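PDB 3FMC: putative succinylglutamate desuccinylase / aspartoacylase from Shewanella amazonensis, which probably acts as a zinc-dependent hydrolase of the succinylglutamate desuccinylase/aspartoacylase family, within the M14-like zinc exopeptidase clan. Local coordinates for residues V52-L56 against L251-L255; L171-S177 against T240-Q246; C183-E187 against F215-W219; T199-P203 against Y283-L287. All blocks are in the same frame, centred on the assembly; numbering follows the deposited sequence.

Interaction 1. Residues V52-L56 against L251-L255; sequences VIYQL and LDDAL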
loop_
_atom_site.group_PDB
_atom_site.type_symbol
_atom_site.label_atom_id
_atom_site.label_comp_id
_atom_site.label_asym_id
_atom_site.label_seq_id
_atom_site.Cartn_x
_atom_site.Cartn_y
_atom_site.Cartn_z
ATOM N N VAL C 52 1.211 -27.783 3.170
ATOM C CA VAL C 52 2.265 -28.820 3.341
ATOM C C VAL C 52 2.297 -29.344 4.793
ATOM O O VAL C 52 2.383 -30.568 5.051
ATOM C CB VAL C 52 3.650 -28.358 2.815
ATOM C CG1 VAL C 52 4.720 -29.414 3.128
ATOM C CG2 VAL C 52 3.606 -28.053 1.296
ATOM N N ILE C 53 2.221 -28.428 5.760
ATOM C CA ILE C 53 2.193 -28.799 7.169
ATOM C C ILE C 53 0.936 -29.632 7.455
ATOM O O ILE C 53 0.992 -30.687 8.136
ATOM C CB ILE C 53 2.333 -27.561 8.096
ATOM C CG1 ILE C 53 3.791 -27.042 8.049
ATOM C CG2 ILE C 53 1.921 -27.862 9.528
ATOM C CD1 ILE C 53 4.086 -25.805 8.953
ATOM N N TYR C 54 -0.182 -29.204 6.899
ATOM C CA TYR C 54 -1.431 -29.927 7.062
ATOM C C TYR C 54 -1.263 -31.395 6.590
ATOM O O TYR C 54 -1.556 -32.334 7.316
ATOM C CB TYR C 54 -2.520 -29.249 6.242
ATOM C CG TYR C 54 -3.813 -30.022 6.201
ATOM C CD1 TYR C 54 -4.667 -30.037 7.314
ATOM C CD2 TYR C 54 -4.185 -30.742 5.072
ATOM C CE1 TYR C 54 -5.826 -30.745 7.302
ATOM C CE2 TYR C 54 -5.351 -31.456 5.059
ATOM C CZ TYR C 54 -6.167 -31.461 6.181
ATOM O OH TYR C 54 -7.350 -32.143 6.158
ATOM N N GLN C 55 -0.834 -31.570 5.351
ATOM C CA GLN C 55 -0.693 -32.915 4.791
ATOM C C GLN C 55 0.334 -33.728 5.562
ATOM O O GLN C 55 0.119 -34.931 5.770
ATOM C CB GLN C 55 -0.335 -32.877 3.310
ATOM C CG GLN C 55 -1.404 -32.270 2.382
ATOM C CD GLN C 55 -2.591 -33.143 2.179
ATOM O OE1 GLN C 55 -2.945 -33.904 3.054
ATOM N NE2 GLN C 55 -3.256 -32.988 1.070
ATOM N N LEU C 56 1.422 -33.105 5.993
ATOM C CA LEU C 56 2.462 -33.802 6.729
ATOM C C LEU C 56 1.886 -34.302 8.054
ATOM O O LEU C 56 2.099 -35.459 8.454
ATOM C CB LEU C 56 3.689 -32.915 6.947
ATOM C CG LEU C 56 4.927 -33.542 7.612
ATOM C CD1 LEU C 56 5.436 -34.783 6.782
ATOM C CD2 LEU C 56 6.024 -32.475 7.786
ATOM N N LEU C 251 -3.766 -28.659 -2.380
ATOM C CA LEU C 251 -3.627 -29.779 -1.426
ATOM C C LEU C 251 -2.968 -31.016 -2.036
ATOM O O LEU C 251 -2.089 -31.623 -1.416
ATOM C CB LEU C 251 -4.968 -30.100 -0.766
ATOM C CG LEU C 251 -5.415 -29.047 0.254
ATOM C CD1 LEU C 251 -6.906 -29.243 0.601
ATOM C CD2 LEU C 251 -4.543 -29.155 1.448
ATOM N N ASP C 252 -3.289 -31.335 -3.277
ATOM C CA ASP C 252 -2.627 -32.481 -3.912
ATOM C C ASP C 252 -1.145 -32.245 -4.078
ATOM O O ASP C 252 -0.314 -33.139 -3.838
ATOM C CB ASP C 252 -3.203 -32.753 -5.304
ATOM C CG ASP C 252 -4.566 -33.386 -5.261
ATOM O OD1 ASP C 252 -4.960 -33.906 -4.203
ATOM O OD2 ASP C 252 -5.230 -33.360 -6.309
ATOM N N ASP C 253 -0.790 -31.041 -4.525
ATOM C CA ASP C 253 0.631 -30.738 -4.690
ATOM C C ASP C 253 1.356 -30.750 -3.328
ATOM O O ASP C 253 2.480 -31.238 -3.204
ATOM C CB ASP C 253 0.791 -29.389 -5.409
ATOM C CG ASP C 253 2.149 -29.232 -6.053
ATOM O OD1 ASP C 253 2.686 -30.249 -6.538
ATOM O OD2 ASP C 253 2.641 -28.082 -6.126
ATOM N N ALA C 254 0.699 -30.223 -2.293
ATOM C CA ALA C 254 1.248 -30.216 -0.925
ATOM C C ALA C 254 1.491 -31.651 -0.384
ATOM O O ALA C 254 2.414 -31.892 0.402
ATOM C CB ALA C 254 0.303 -29.439 0.003
ATOM N N LEU C 255 0.659 -32.596 -0.797
ATOM C CA LEU C 255 0.855 -34.007 -0.421
ATOM C C LEU C 255 2.194 -34.522 -0.965
ATOM O O LEU C 255 2.955 -35.189 -0.252
ATOM C CB LEU C 255 -0.316 -34.858 -0.901
ATOM C CG LEU C 255 -0.315 -36.318 -0.404
ATOM C CD1 LEU C 255 -0.175 -36.472 1.172
ATOM C CD2 LEU C 255 -1.562 -36.973 -1.000
#
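The carbonyl oxygen of L251 is gripped twice: the backbone N of L255 reaches it as the helical bond of the first turn, and the side-chain amide of Q55 comes to it from the other helix. The two donors approach from opposite faces of the carbonyl plane. Q55 NE2 lies 3.1 Å from L251 O, with an N-H...O angle of 160°, and sits well above that plane. L251 O lies close to the amide plane of Q55, so the N-H is well aimed even though the carbonyl receives it from above. A bend in the chain about CB-CG (chi2 -73°) turns the glutamine across the gap, at about a right angle to the side chain of L255, whose CB is 4.0 Å from Q55 NE2. Helix 48-60 lies on strands 36-40 and 167-174 of the catalytic domain, and helix 251-267 packs against it, the axes of the two short segments coming within 8.5 Å and crossing at -63°. The helix backbones come nearest at A254, whose CB lies 3.7 Å from V52 N. The CG2 branch of V52 is directed at that same methyl, 3.8 Å away, while V52 also rests on L171. On the other flank, CD2 of L251 meets CD2 of the Y54 ring at 4.0 Å. L332 of the second subunit packs on both Y54 and L251, and E302 of that subunit accepts a hydrogen bond from the backbone N of L251.

Interaction 2. Residues L171-S177 against T240-Q246; sequences LHTGPKS and TLELGSQ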
loop_
_atom_site.group_PDB
_atom_site.type_symbol
_atom_site.label_atom_id
_atom_site.label_comp_id
_atom_site.label_asym_id
_atom_site.label_seq_id
_atom_site.Cartn_x
_atom_site.Cartn_y
_atom_site.Cartn_z
ATOM N N LEU C 171 9.543 -23.570 5.475
ATOM C CA LEU C 171 8.744 -23.721 4.278
ATOM C C LEU C 171 8.320 -22.365 3.702
ATOM O O LEU C 171 7.553 -21.585 4.337
ATOM C CB LEU C 171 7.516 -24.579 4.529
ATOM C CG LEU C 171 7.756 -25.922 5.235
ATOM C CD1 LEU C 171 6.425 -26.640 5.341
ATOM C CD2 LEU C 171 8.786 -26.771 4.507
ATOM N N HIS C 172 8.775 -22.151 2.468
ATOM C CA HIS C 172 8.514 -20.949 1.697
ATOM C C HIS C 172 7.912 -21.297 0.328
ATOM O O HIS C 172 7.703 -22.455 -0.014
ATOM C CB HIS C 172 9.832 -20.172 1.513
ATOM C CG HIS C 172 10.353 -19.503 2.767
ATOM N ND1 HIS C 172 10.288 -18.132 2.974
ATOM C CD2 HIS C 172 10.949 -20.019 3.869
ATOM C CE1 HIS C 172 10.824 -17.839 4.147
ATOM N NE2 HIS C 172 11.230 -18.964 4.714
ATOM N N THR C 173 7.623 -20.253 -0.426
ATOM C CA THR C 173 7.297 -20.349 -1.845
ATOM C C THR C 173 8.007 -19.189 -2.544
ATOM O O THR C 173 8.416 -18.216 -1.908
ATOM C CB THR C 173 5.794 -20.274 -2.193
ATOM O OG1 THR C 173 5.320 -18.916 -2.204
ATOM C CG2 THR C 173 4.900 -21.141 -1.272
ATOM N N GLY C 174 8.132 -19.319 -3.864
ATOM C CA GLY C 174 8.575 -18.233 -4.716
ATOM C C GLY C 174 7.335 -17.491 -5.193
ATOM O O GLY C 174 6.241 -17.717 -4.687
ATOM N N PRO C 175 7.505 -16.519 -6.098
ATOM C CA PRO C 175 6.376 -15.750 -6.645
ATOM C C PRO C 175 5.668 -16.615 -7.691
ATOM O O PRO C 175 4.690 -17.248 -7.344
ATOM C CB PRO C 175 7.042 -14.484 -7.196
ATOM C CG PRO C 175 8.458 -14.912 -7.529
ATOM C CD PRO C 175 8.827 -15.952 -6.494
ATOM N N LYS C 176 6.080 -16.574 -8.956
ATOM C CA LYS C 176 5.652 -17.597 -9.963
ATOM C C LYS C 176 6.912 -18.439 -10.004
ATOM O O LYS C 176 7.961 -17.986 -10.482
ATOM C CB LYS C 176 5.329 -17.017 -11.309
ATOM C CG LYS C 176 4.193 -16.012 -11.276
ATOM C CD LYS C 176 2.833 -16.616 -10.923
ATOM C CE LYS C 176 1.744 -15.566 -11.140
ATOM N NZ LYS C 176 1.696 -15.142 -12.591
ATOM N N SER C 177 6.846 -19.646 -9.441
ATOM C CA SER C 177 8.071 -20.396 -9.204
ATOM C C SER C 177 7.931 -21.914 -9.294
ATOM O O SER C 177 6.881 -22.463 -9.031
ATOM C CB SER C 177 8.558 -20.047 -7.797
ATOM O OG SER C 177 9.745 -20.673 -7.381
ATOM N N THR C 240 15.725 -24.799 3.529
ATOM C CA THR C 240 14.591 -23.948 3.181
ATOM C C THR C 240 13.992 -24.492 1.911
ATOM O O THR C 240 14.657 -24.573 0.902
ATOM C CB THR C 240 15.045 -22.469 3.035
ATOM O OG1 THR C 240 15.700 -22.059 4.246
ATOM C CG2 THR C 240 13.890 -21.545 2.712
ATOM N N LEU C 241 12.736 -24.879 1.988
ATOM C CA LEU C 241 12.020 -25.431 0.876
ATOM C C LEU C 241 11.128 -24.355 0.272
ATOM O O LEU C 241 10.329 -23.772 0.971
ATOM C CB LEU C 241 11.191 -26.638 1.346
ATOM C CG LEU C 241 11.927 -27.955 1.795
ATOM C CD1 LEU C 241 12.829 -27.863 2.966
ATOM C CD2 LEU C 241 10.828 -29.079 1.949
ATOM N N GLU C 242 11.309 -24.086 -1.033
ATOM C CA GLU C 242 10.561 -23.065 -1.784
ATOM C C GLU C 242 9.621 -23.860 -2.663
ATOM O O GLU C 242 9.975 -24.298 -3.777
ATOM C CB GLU C 242 11.523 -22.209 -2.626
ATOM C CG GLU C 242 12.677 -21.528 -1.881
ATOM C CD GLU C 242 12.279 -20.209 -1.187
ATOM O OE1 GLU C 242 11.384 -19.516 -1.687
ATOM O OE2 GLU C 242 12.900 -19.892 -0.159
ATOM N N LEU C 243 8.422 -24.073 -2.151
ATOM C CA LEU C 243 7.436 -24.982 -2.746
ATOM C C LEU C 243 6.446 -24.420 -3.750
ATOM O O LEU C 243 5.243 -24.428 -3.546
ATOM C CB LEU C 243 6.730 -25.710 -1.591
ATOM C CG LEU C 243 7.728 -26.537 -0.718
ATOM C CD1 LEU C 243 7.051 -27.202 0.441
ATOM C CD2 LEU C 243 8.496 -27.618 -1.573
ATOM N N GLY C 244 6.954 -23.989 -4.886
ATOM C CA GLY C 244 6.080 -23.500 -5.950
ATOM C C GLY C 244 5.746 -22.037 -5.794
ATOM O O GLY C 244 6.537 -21.258 -5.251
ATOM N N SER C 245 4.552 -21.695 -6.259
ATOM C CA SER C 245 4.147 -20.321 -6.377
ATOM C C SER C 245 3.409 -19.848 -5.127
ATOM O O SER C 245 2.820 -20.630 -4.379
ATOM C CB SER C 245 3.327 -20.176 -7.656
ATOM O OG SER C 245 4.129 -20.418 -8.795
ATOM N N GLN C 246 3.398 -18.527 -4.929
ATOM C CA GLN C 246 2.722 -17.908 -3.791
ATOM C C GLN C 246 1.251 -17.747 -4.100
ATOM O O GLN C 246 0.778 -18.079 -5.204
ATOM C CB GLN C 246 3.322 -16.499 -3.556
ATOM C CG GLN C 246 2.993 -15.504 -4.649
ATOM C CD GLN C 246 3.811 -14.216 -4.502
ATOM O OE1 GLN C 246 4.532 -14.058 -3.532
ATOM N NE2 GLN C 246 3.785 -13.376 -5.518
HETATM O O HOH W 1 10.974 -16.777 -0.019
#
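Strands 167-174 and 237-243 run parallel here, the axes of their short segments crossing at -42°, with L171 opposite L241 and H172 opposite E242. H172 uses both its backbone groups: its N donates to L241 O at 2.7 Å and its O receives L243 N at 2.8 Å. Beyond the regular ladder the chain turns a corner at G244, whose O takes the N-H of G174 at 2.9 Å. Q246 N reaches P175 O, and S245 OG accepts the N-H of S177 at 2.9 Å in a nearly straight bond of 168°. On one face L171 and L241 lie side by side, CD2 of L171 being 4.0 Å from L241 CB. On the other, H172 and E242 point the same way, the imidazole and carboxylate planes 26° apart, with E242 OE2 3.5 Å from H172 CB. T240 CG2 meets the imidazole obliquely at CD2, 3.5 Å away. D170 holds H172 NE2 by a hydrogen bond, whereas H172 ND1 makes a weak one to E46. H172, H43 and E46 appear to face one vacant point, a possible metal site, consistent with the zinc site of the M14-like fold, whose ligands gather at C-terminal ends of parallel strands.

Interaction 3. Residues C183-E187 against F215-W219; sequences CPEYE and FVPWW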
loop_
_atom_site.group_PDB
_atom_site.type_symbol
_atom_site.label_atom_id
_atom_site.label_comp_id
_atom_site.label_asym_id
_atom_site.label_seq_id
_atom_site.Cartn_x
_atom_site.Cartn_y
_atom_site.Cartn_z
ATOM N N CYS C 183 20.068 -25.513 0.499
ATOM C CA CYS C 183 20.752 -26.569 1.235
ATOM C C CYS C 183 22.175 -26.108 1.491
ATOM O O CYS C 183 22.864 -25.705 0.545
ATOM C CB CYS C 183 20.760 -27.839 0.402
ATOM S SG CYS C 183 21.434 -29.278 1.310
ATOM N N PRO C 184 22.634 -26.158 2.750
ATOM C CA PRO C 184 24.004 -25.770 3.074
ATOM C C PRO C 184 24.981 -26.761 2.478
ATOM O O PRO C 184 24.673 -27.955 2.387
ATOM C CB PRO C 184 24.081 -25.862 4.586
ATOM C CG PRO C 184 22.680 -26.193 5.049
ATOM C CD PRO C 184 21.849 -26.567 3.927
ATOM N N GLU C 185 26.137 -26.255 2.080
ATOM C CA GLU C 185 27.158 -27.094 1.447
ATOM C C GLU C 185 27.545 -28.294 2.292
ATOM O O GLU C 185 27.841 -29.333 1.734
ATOM C CB GLU C 185 28.397 -26.261 1.106
ATOM C CG GLU C 185 28.178 -25.237 0.034
ATOM C CD GLU C 185 29.421 -24.446 -0.252
ATOM O OE1 GLU C 185 30.525 -25.047 -0.213
ATOM O OE2 GLU C 185 29.311 -23.232 -0.499
ATOM N N TYR C 186 27.518 -28.176 3.624
ATOM C CA TYR C 186 27.898 -29.288 4.510
ATOM C C TYR C 186 26.894 -30.489 4.501
ATOM O O TYR C 186 27.230 -31.569 5.013
ATOM C CB TYR C 186 28.146 -28.823 5.958
ATOM C CG TYR C 186 26.892 -28.425 6.698
ATOM C CD1 TYR C 186 26.109 -29.378 7.343
ATOM C CD2 TYR C 186 26.473 -27.088 6.742
ATOM C CE1 TYR C 186 24.936 -29.027 7.987
ATOM C CE2 TYR C 186 25.325 -26.720 7.434
ATOM C CZ TYR C 186 24.551 -27.692 8.042
ATOM O OH TYR C 186 23.394 -27.365 8.719
ATOM N N GLU C 187 25.682 -30.328 3.964
ATOM C CA GLU C 187 24.767 -31.434 3.862
ATOM C C GLU C 187 24.142 -31.532 2.494
ATOM O O GLU C 187 22.928 -31.644 2.355
ATOM C CB GLU C 187 23.677 -31.418 4.950
ATOM C CG GLU C 187 23.002 -32.795 5.107
ATOM C CD GLU C 187 21.828 -32.782 6.087
ATOM O OE1 GLU C 187 21.744 -31.807 6.843
ATOM O OE2 GLU C 187 20.997 -33.731 6.090
ATOM N N PHE C 215 21.888 -22.515 11.267
ATOM C CA PHE C 215 23.094 -23.328 11.044
ATOM C C PHE C 215 24.409 -22.603 11.212
ATOM O O PHE C 215 25.426 -23.248 11.524
ATOM C CB PHE C 215 23.054 -24.087 9.690
ATOM C CG PHE C 215 23.157 -23.195 8.460
ATOM C CD1 PHE C 215 24.302 -22.482 8.176
ATOM C CD2 PHE C 215 22.143 -23.199 7.515
ATOM C CE1 PHE C 215 24.390 -21.713 7.024
ATOM C CE2 PHE C 215 22.231 -22.445 6.351
ATOM C CZ PHE C 215 23.351 -21.686 6.118
ATOM N N VAL C 216 24.450 -21.289 11.010
ATOM C CA VAL C 216 25.758 -20.636 11.096
ATOM C C VAL C 216 26.466 -20.877 12.435
ATOM O O VAL C 216 27.695 -21.132 12.434
ATOM C CB VAL C 216 25.721 -19.115 10.700
ATOM C CG1 VAL C 216 27.006 -18.410 11.071
ATOM C CG2 VAL C 216 25.460 -18.959 9.209
ATOM N N PRO C 217 25.757 -20.768 13.581
ATOM C CA PRO C 217 26.575 -20.953 14.796
ATOM C C PRO C 217 27.218 -22.337 14.872
ATOM O O PRO C 217 28.385 -22.485 15.281
ATOM C CB PRO C 217 25.564 -20.787 15.958
ATOM C CG PRO C 217 24.384 -20.071 15.364
ATOM C CD PRO C 217 24.347 -20.455 13.909
ATOM N N TRP C 218 26.445 -23.334 14.485
ATOM C CA TRP C 218 26.921 -24.745 14.518
ATOM C C TRP C 218 28.003 -25.082 13.507
ATOM O O TRP C 218 28.895 -25.921 13.807
ATOM C CB TRP C 218 25.774 -25.695 14.375
ATOM C CG TRP C 218 24.760 -25.577 15.458
ATOM C CD1 TRP C 218 23.590 -24.904 15.402
ATOM C CD2 TRP C 218 24.801 -26.206 16.756
ATOM N NE1 TRP C 218 22.908 -25.037 16.594
ATOM C CE2 TRP C 218 23.621 -25.834 17.438
ATOM C CE3 TRP C 218 25.729 -27.030 17.411
ATOM C CZ2 TRP C 218 23.324 -26.277 18.742
ATOM C CZ3 TRP C 218 25.445 -27.446 18.726
ATOM C CH2 TRP C 218 24.248 -27.081 19.362
ATOM N N TRP C 219 27.908 -24.473 12.314
ATOM C CA TRP C 219 28.869 -24.716 11.238
ATOM C C TRP C 219 30.174 -24.060 11.651
ATOM O O TRP C 219 31.254 -24.642 11.510
ATOM C CB TRP C 219 28.389 -24.082 9.942
ATOM C CG TRP C 219 29.016 -24.597 8.670
ATOM C CD1 TRP C 219 30.186 -25.316 8.538
ATOM C CD2 TRP C 219 28.520 -24.395 7.345
ATOM N NE1 TRP C 219 30.435 -25.573 7.222
ATOM C CE2 TRP C 219 29.431 -25.021 6.459
ATOM C CE3 TRP C 219 27.393 -23.744 6.813
ATOM C CZ2 TRP C 219 29.235 -25.029 5.076
ATOM C CZ3 TRP C 219 27.215 -23.746 5.444
ATOM C CH2 TRP C 219 28.140 -24.381 4.593
#
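The tight part of this contact is the meeting of Y186 with W219. The tyrosine presents its edge to the indole face in a T-shaped pair, the six-membered ring centroids 4.7 Å apart and the planes at 71°. CD2 of Y186 does the touching: it stands over the centre of the six-membered ring of W219, 3.4 Å from W219 CD2. The tyrosine CG lies between its backbone N and carbonyl carbon (chi1 71°), which swings the ring over toward the helix. Its far end then meets F215, with Y186 OH 3.4 Å from F215 CB; the hydroxyl itself is hydrogen-bonded to the carbonyl of V236. P184 fills the angle between the two aromatic residues, its CG 3.9 Å from F215 CD2 and its CB 3.9 Å from W219 CZ3. Looser contact is found at E185, a partly exposed residue at the margin. Its backbone N comes to 3.7 Å and its CB to 4.0 Å from W219 CH2, while its extended chain leads away from the indole. Thus buried P184 and F215 line the inner side, while Y186 and W219 are themselves partly exposed. The whole joins the end of strand 176-184, and the 3-10 turn following it, to helix 210-227, with L239 and A238 of strand 237-243 beneath P184 and F215, and helix 123-142 packed on the helix through P217 and W218.

Interaction 4. Residues T199-P203 against Y283-L287; sequences TLLIP and YGCFL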
loop_
_atom_site.group_PDB
_atom_site.type_symbol
_atom_site.label_atom_id
_atom_site.label_comp_id
_atom_site.label_asym_id
_atom_site.label_seq_id
_atom_site.Cartn_x
_atom_site.Cartn_y
_atom_site.Cartn_z
ATOM N N THR C 199 18.315 -27.429 -6.502
ATOM C CA THR C 199 18.844 -27.078 -5.196
ATOM C C THR C 199 19.975 -26.030 -5.295
ATOM O O THR C 199 20.872 -26.143 -6.117
ATOM C CB THR C 199 19.381 -28.331 -4.445
ATOM O OG1 THR C 199 18.323 -29.372 -4.310
ATOM C CG2 THR C 199 19.974 -27.933 -3.096
ATOM N N LEU C 200 19.900 -25.023 -4.432
ATOM C CA LEU C 200 20.940 -24.008 -4.266
ATOM C C LEU C 200 21.772 -24.421 -3.065
ATOM O O LEU C 200 21.240 -24.574 -1.953
ATOM C CB LEU C 200 20.327 -22.619 -4.009
ATOM C CG LEU C 200 19.610 -22.023 -5.220
ATOM C CD1 LEU C 200 18.617 -20.957 -4.922
ATOM C CD2 LEU C 200 20.674 -21.538 -6.220
ATOM N N LEU C 201 23.058 -24.676 -3.295
ATOM C CA LEU C 201 24.020 -25.005 -2.238
ATOM C C LEU C 201 24.601 -23.714 -1.693
ATOM O O LEU C 201 25.211 -22.907 -2.427
ATOM C CB LEU C 201 25.104 -25.953 -2.777
ATOM C CG LEU C 201 24.639 -27.319 -3.301
ATOM C CD1 LEU C 201 25.761 -28.065 -4.014
ATOM C CD2 LEU C 201 24.057 -28.163 -2.167
ATOM N N ILE C 202 24.417 -23.501 -0.383
ATOM C CA ILE C 202 24.724 -22.216 0.238
ATOM C C ILE C 202 25.855 -22.314 1.254
ATOM O O ILE C 202 26.010 -23.335 1.944
ATOM C CB ILE C 202 23.412 -21.529 0.807
ATOM C CG1 ILE C 202 22.893 -22.201 2.086
ATOM C CG2 ILE C 202 22.282 -21.463 -0.264
ATOM C CD1 ILE C 202 21.725 -21.392 2.709
ATOM N N PRO C 203 26.667 -21.253 1.354
ATOM C CA PRO C 203 27.847 -21.259 2.198
ATOM C C PRO C 203 27.594 -20.871 3.644
ATOM O O PRO C 203 26.468 -20.525 4.021
ATOM C CB PRO C 203 28.720 -20.195 1.559
ATOM C CG PRO C 203 27.745 -19.189 1.042
ATOM C CD PRO C 203 26.536 -19.983 0.614
ATOM N N TYR C 283 19.089 -31.559 -9.599
ATOM C CA TYR C 283 20.160 -30.681 -10.015
ATOM C C TYR C 283 20.475 -29.648 -8.964
ATOM O O TYR C 283 19.647 -29.367 -8.101
ATOM C CB TYR C 283 19.775 -29.954 -11.303
ATOM C CG TYR C 283 19.509 -30.913 -12.434
ATOM C CD1 TYR C 283 20.547 -31.403 -13.228
ATOM C CD2 TYR C 283 18.244 -31.339 -12.681
ATOM C CE1 TYR C 283 20.285 -32.305 -14.255
ATOM C CE2 TYR C 283 17.982 -32.219 -13.693
ATOM C CZ TYR C 283 18.997 -32.684 -14.473
ATOM O OH TYR C 283 18.655 -33.611 -15.436
ATOM N N GLY C 284 21.676 -29.082 -9.044
ATOM C CA GLY C 284 22.095 -28.042 -8.110
ATOM C C GLY C 284 22.990 -27.011 -8.746
ATOM O O GLY C 284 23.355 -27.121 -9.924
ATOM N N CYS C 285 23.227 -25.942 -7.995
ATOM C CA CYS C 285 24.217 -24.946 -8.360
ATOM C C CYS C 285 24.632 -24.262 -7.073
ATOM O O CYS C 285 23.884 -24.295 -6.081
ATOM C CB CYS C 285 23.750 -23.995 -9.453
ATOM S SG CYS C 285 22.904 -22.521 -8.957
ATOM N N PHE C 286 25.844 -23.728 -7.038
ATOM C CA PHE C 286 26.292 -22.990 -5.896
ATOM C C PHE C 286 25.590 -21.623 -5.949
ATOM O O PHE C 286 25.375 -21.068 -7.028
ATOM C CB PHE C 286 27.805 -22.849 -5.875
ATOM C CG PHE C 286 28.479 -24.141 -5.572
ATOM C CD1 PHE C 286 28.604 -24.557 -4.277
ATOM C CD2 PHE C 286 28.887 -24.986 -6.585
ATOM C CE1 PHE C 286 29.183 -25.767 -3.976
ATOM C CE2 PHE C 286 29.474 -26.194 -6.279
ATOM C CZ PHE C 286 29.617 -26.574 -4.965
ATOM N N LEU C 287 25.297 -21.084 -4.776
ATOM C CA LEU C 287 24.496 -19.868 -4.642
ATOM C C LEU C 287 25.013 -18.699 -5.459
ATOM O O LEU C 287 24.205 -17.928 -6.007
ATOM C CB LEU C 287 24.399 -19.472 -3.186
ATOM C CG LEU C 287 23.549 -18.244 -2.855
ATOM C CD1 LEU C 287 22.062 -18.476 -3.190
ATOM C CD2 LEU C 287 23.796 -17.868 -1.374
HETATM O O HOH W 2 17.759 -30.884 -6.363
#
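L201 and F286 cross obliquely on one face of the strand pair, the leucine lying over the ring rather than at its edge. CD1 of L201 stands 4.1 Å above the phenyl plane, displaced toward the rim. L200 and C285 point to the opposite face, where CD2 of the leucine touches the cysteine SG at 3.7 Å and M362 of strand 357-363 packs against both. The residues alternate between faces as in any beta strand, and the parallel ladder pairs T199 with G284, L200 with C285 and L201 with F286, joining strands 198-202 and 283-286; on its other side, strand 198-202 is bonded to strand 176-184. L201 is held by both backbone groups, its N donating to C285 O at 171° and its O receiving L287 N. G284 CA comes to 3.0 Å from T199 O, a close CA-H...O contact beside the bond that C285 N makes to the same oxygen. A water bridges T199 OG1, 2.6 Å away, and Y283 O. At the far end L287, with CG anti to the backbone N (chi1 -178°), carries CD2 to I202 CG2 at 4.1 Å and, at about a right angle, to P203 CD at 4.0 Å.

In the fold
Interactions 1 and 2 touch directly: V52 CG2 lies 3.6 Å from L243 CD1, so helix 48-60 of interaction 1 rests on strands 167-174 and 237-243, the first of which carries H172. Both also reach the second subunit. Interactions 3 and 4 meet through strands 176-184 and 198-202, where C183 and L200 are probably hydrogen-bonded through their backbones and W219 packs on P203. Interactions 2 and 4 have centres about 16 Å apart, linked through strand 176-184. Interaction 1 is remote from interaction 3, with centres about 27 Å apart. A bound sulfate, probably from the crystallisation liquor, lies about 5 Å from the E242 side chain and may mark a pocket beside the possible metal site.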